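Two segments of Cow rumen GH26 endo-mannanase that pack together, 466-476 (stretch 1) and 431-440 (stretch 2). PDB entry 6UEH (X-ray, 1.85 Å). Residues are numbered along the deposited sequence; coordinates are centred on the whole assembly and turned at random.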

# COMPACT_ATOMS: atom_id res chain seq x y z
N ASP A 466 3.56 -2.10 -22.20
CA ASP A 466 2.91 -1.49 -21.04
C ASP A 466 3.75 -0.36 -20.46
O ASP A 466 3.22 0.67 -20.04
CB ASP A 466 2.64 -2.54 -19.97
CG ASP A 466 1.57 -3.53 -20.38
OD1 ASP A 466 0.57 -3.11 -21.00
OD2 ASP A 466 1.74 -4.74 -20.09
N LEU A 467 5.07 -0.56 -20.42
CA LEU A 467 5.98 0.47 -19.93
C LEU A 467 5.85 1.74 -20.76
O LEU A 467 5.71 2.83 -20.21
CB LEU A 467 7.42 -0.04 -19.95
CG LEU A 467 7.82 -0.94 -18.77
CD1 LEU A 467 9.20 -1.54 -18.99
CD2 LEU A 467 7.77 -0.15 -17.47
N LYS A 468 5.90 1.58 -22.07
CA LYS A 468 5.78 2.72 -22.98
C LYS A 468 4.43 3.40 -22.83
O LYS A 468 4.33 4.63 -22.86
CB LYS A 468 6.01 2.28 -24.43
CG LYS A 468 7.42 1.80 -24.70
CD LYS A 468 7.64 1.52 -26.18
CE LYS A 468 6.73 0.41 -26.68
NZ LYS A 468 6.98 0.09 -28.11
N GLU A 469 3.38 2.60 -22.67
CA GLU A 469 2.03 3.15 -22.58
C GLU A 469 1.85 4.01 -21.33
O GLU A 469 1.31 5.12 -21.41
CB GLU A 469 0.98 2.04 -22.60
CG GLU A 469 -0.44 2.57 -22.61
CD GLU A 469 -1.47 1.51 -22.94
OE1 GLU A 469 -1.10 0.32 -23.06
OE2 GLU A 469 -2.66 1.87 -23.08
N ILE A 470 2.29 3.52 -20.17
CA ILE A 470 2.07 4.29 -18.95
C ILE A 470 3.06 5.46 -18.85
O ILE A 470 2.68 6.54 -18.43
CB ILE A 470 2.16 3.40 -17.67
CG1 ILE A 470 1.78 4.22 -16.44
CG2 ILE A 470 3.55 2.78 -17.51
CD1 ILE A 470 1.45 3.38 -15.22
N TYR A 471 4.30 5.25 -19.27
CA TYR A 471 5.30 6.32 -19.17
C TYR A 471 5.00 7.50 -20.10
O TYR A 471 5.40 8.63 -19.82
CB TYR A 471 6.70 5.77 -19.45
CG TYR A 471 7.48 5.47 -18.20
CD1 TYR A 471 8.23 6.46 -17.57
CD2 TYR A 471 7.47 4.19 -17.64
CE1 TYR A 471 8.95 6.19 -16.42
CE2 TYR A 471 8.19 3.92 -16.48
CZ TYR A 471 8.93 4.92 -15.88
OH TYR A 471 9.64 4.65 -14.73
N THR A 472 4.29 7.24 -21.20
CA THR A 472 3.93 8.32 -22.12
C THR A 472 2.48 8.76 -21.93
O THR A 472 1.95 9.53 -22.72
CB THR A 472 4.14 7.92 -23.59
OG1 THR A 472 3.20 6.90 -23.96
CG2 THR A 472 5.56 7.41 -23.81
N SER A 473 1.85 8.25 -20.87
CA SER A 473 0.47 8.60 -20.56
C SER A 473 0.38 9.96 -19.87
O SER A 473 1.26 10.33 -19.09
CB SER A 473 -0.16 7.53 -19.67
OG SER A 473 -1.43 7.94 -19.21
N ASP A 474 -0.69 10.70 -20.14
CA ASP A 474 -0.93 11.98 -19.48
C ASP A 474 -1.12 11.79 -17.98
O ASP A 474 -0.84 12.69 -17.19
CB ASP A 474 -2.15 12.68 -20.07
CG ASP A 474 -1.91 13.20 -21.47
OD1 ASP A 474 -0.74 13.47 -21.81
OD2 ASP A 474 -2.89 13.34 -22.23
N TYR A 475 -1.59 10.60 -17.61
CA TYR A 475 -1.86 10.29 -16.21
C TYR A 475 -0.56 10.09 -15.41
O TYR A 475 -0.57 10.15 -14.18
CB TYR A 475 -2.74 9.04 -16.12
CG TYR A 475 -3.15 8.68 -14.70
CD1 TYR A 475 -4.10 9.42 -14.02
CD2 TYR A 475 -2.58 7.58 -14.06
CE1 TYR A 475 -4.47 9.10 -12.73
CE2 TYR A 475 -2.95 7.25 -12.77
CZ TYR A 475 -3.89 8.01 -12.11
OH TYR A 475 -4.26 7.68 -10.82
N CYS A 476 0.54 9.86 -16.10
CA CYS A 476 1.80 9.54 -15.42
C CYS A 476 2.79 10.70 -15.44
O CYS A 476 3.11 11.24 -16.50
CB CYS A 476 2.44 8.30 -16.04
SG CYS A 476 4.04 7.82 -15.32
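Stretch 2 431-440: SIPGVDNLII

Stretch 2 enters as an extended segment, Ser-431 to Gly-434, and turns into a helix at Val-435, with Gly-434 at the N-cap position. Stretch 1 is the end of a helix, which runs to Tyr-471, followed by a loop. The helix directions differ by 40°, and the axes come no closer than 10.7 Å. The CA atoms of Ile-470 and Val-435 are 5.4 Å apart.

No direct hydrogen bond joins the stretches; the contact is mainly apolar. Ile-470 points toward stretch 2 with chi1 t and chi2 t. This extended form carries Ile-470 CD1 to 3.8 Å from Ile-432 CG2 and 4.2 Å from CD1 of Leu-438 (m, t). Ile-470 CG1 lies 3.8 Å from Val-435 CB. Ile-432, m and t, also reaches Leu-467: Ile-432 CD1 is 3.8 Å from Leu-467 CD2. The CA-to-CB bond of Leu-467 (m, t) points sideways, but the side chain end comes nearer.

Val-435 has chi1 p. This sets Val-435 CG1 4.0 Å from CG of Glu-469 (chi1 t, chi2 t), and Val-435 CG2 3.6 Å from Ser-473 OG and 4.2 Å from Tyr-475 CD2. Ser-473 is t, and Ser-473 OG accepts a hydrogen bond from Tyr-475 N at 3.1 Å, within the type I turn from Ser-473 to Cys-476.

Tyr-475, chi1 t, points its CA-to-CB bond toward stretch 2, and its ring packs against Val-435, Leu-438 and Ile-439. Ile-439 (m, t) starts sideways, but its end comes nearer and lays Ile-439 CG1 over one face, 4.0 Å from the Tyr-475 ring centroid, in a CH-pi contact. Tyr-475 CE2 is 4.1 Å from Leu-438 CB. Water 2 donates to Tyr-475 OH at 2.8 Å and to Leu-438 O at 3.0 Å, bridging the stretches.

At the exposed margin, Glu-469 OE2 and Asp-436 OD2 are 3.5 Å apart, a close pair of like charges.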

# COMPACT_ATOMS: atom_id res chain seq x y z
N SER A 431 5.29 -5.93 -11.08
CA SER A 431 4.54 -5.33 -12.17
C SER A 431 3.98 -3.96 -11.79
O SER A 431 3.41 -3.79 -10.71
CB SER A 431 3.39 -6.24 -12.62
OG SER A 431 3.88 -7.42 -13.25
N ILE A 432 4.14 -2.99 -12.68
CA ILE A 432 3.39 -1.74 -12.59
C ILE A 432 1.98 -2.02 -13.09
O ILE A 432 1.82 -2.62 -14.16
CB ILE A 432 4.02 -0.62 -13.42
CG1 ILE A 432 5.49 -0.42 -13.04
CG2 ILE A 432 3.23 0.68 -13.26
CD1 ILE A 432 6.25 0.42 -14.04
N PRO A 433 0.95 -1.60 -12.33
CA PRO A 433 -0.43 -1.81 -12.80
C PRO A 433 -0.68 -1.18 -14.17
O PRO A 433 0.01 -0.23 -14.54
CB PRO A 433 -1.27 -1.12 -11.72
CG PRO A 433 -0.41 -1.16 -10.50
CD PRO A 433 1.00 -1.01 -10.99
N GLY A 434 -1.64 -1.73 -14.90
CA GLY A 434 -2.03 -1.17 -16.18
C GLY A 434 -2.60 0.23 -15.98
O GLY A 434 -3.40 0.45 -15.07
N VAL A 435 -2.17 1.16 -16.82
CA VAL A 435 -2.55 2.56 -16.64
C VAL A 435 -4.06 2.74 -16.83
O VAL A 435 -4.67 3.59 -16.17
CB VAL A 435 -1.77 3.48 -17.60
CG1 VAL A 435 -2.17 3.26 -19.06
CG2 VAL A 435 -1.95 4.94 -17.21
N ASP A 436 -4.66 1.93 -17.69
CA ASP A 436 -6.10 2.00 -17.91
C ASP A 436 -6.86 1.51 -16.68
O ASP A 436 -7.89 2.07 -16.32
CB ASP A 436 -6.50 1.18 -19.14
CG ASP A 436 -5.95 1.75 -20.43
OD1 ASP A 436 -5.87 3.00 -20.54
OD2 ASP A 436 -5.61 0.97 -21.34
N ASN A 437 -6.34 0.48 -16.03
CA ASN A 437 -6.95 -0.03 -14.81
C ASN A 437 -6.89 1.00 -13.69
O ASN A 437 -7.84 1.15 -12.91
CB ASN A 437 -6.28 -1.33 -14.37
CG ASN A 437 -6.59 -2.49 -15.29
OD1 ASN A 437 -7.64 -2.51 -15.94
ND2 ASN A 437 -5.69 -3.46 -15.35
N LEU A 438 -5.78 1.72 -13.60
CA LEU A 438 -5.60 2.76 -12.59
C LEU A 438 -6.61 3.89 -12.76
O LEU A 438 -7.20 4.37 -11.79
CB LEU A 438 -4.18 3.34 -12.65
CG LEU A 438 -3.02 2.41 -12.26
CD1 LEU A 438 -1.69 3.11 -12.47
CD2 LEU A 438 -3.16 1.96 -10.81
N ILE A 439 -6.82 4.30 -14.01
CA ILE A 439 -7.69 5.42 -14.31
C ILE A 439 -9.17 5.06 -14.15
O ILE A 439 -9.92 5.76 -13.48
CB ILE A 439 -7.44 5.94 -15.74
CG1 ILE A 439 -6.01 6.47 -15.87
CG2 ILE A 439 -8.45 7.03 -16.10
CD1 ILE A 439 -5.59 6.81 -17.28
N ILE A 440 -9.57 3.95 -14.76
CA ILE A 440 -10.96 3.51 -14.72
C ILE A 440 -11.41 3.21 -13.29
O ILE A 440 -12.52 3.57 -12.89
CB ILE A 440 -11.17 2.26 -15.60
CG1 ILE A 440 -10.93 2.61 -17.07
CG2 ILE A 440 -12.58 1.70 -15.42
CD1 ILE A 440 -10.89 1.42 -17.99
O HOH W 1 0.21 0.72 -18.42
O HOH W 2 -6.96 7.14 -10.58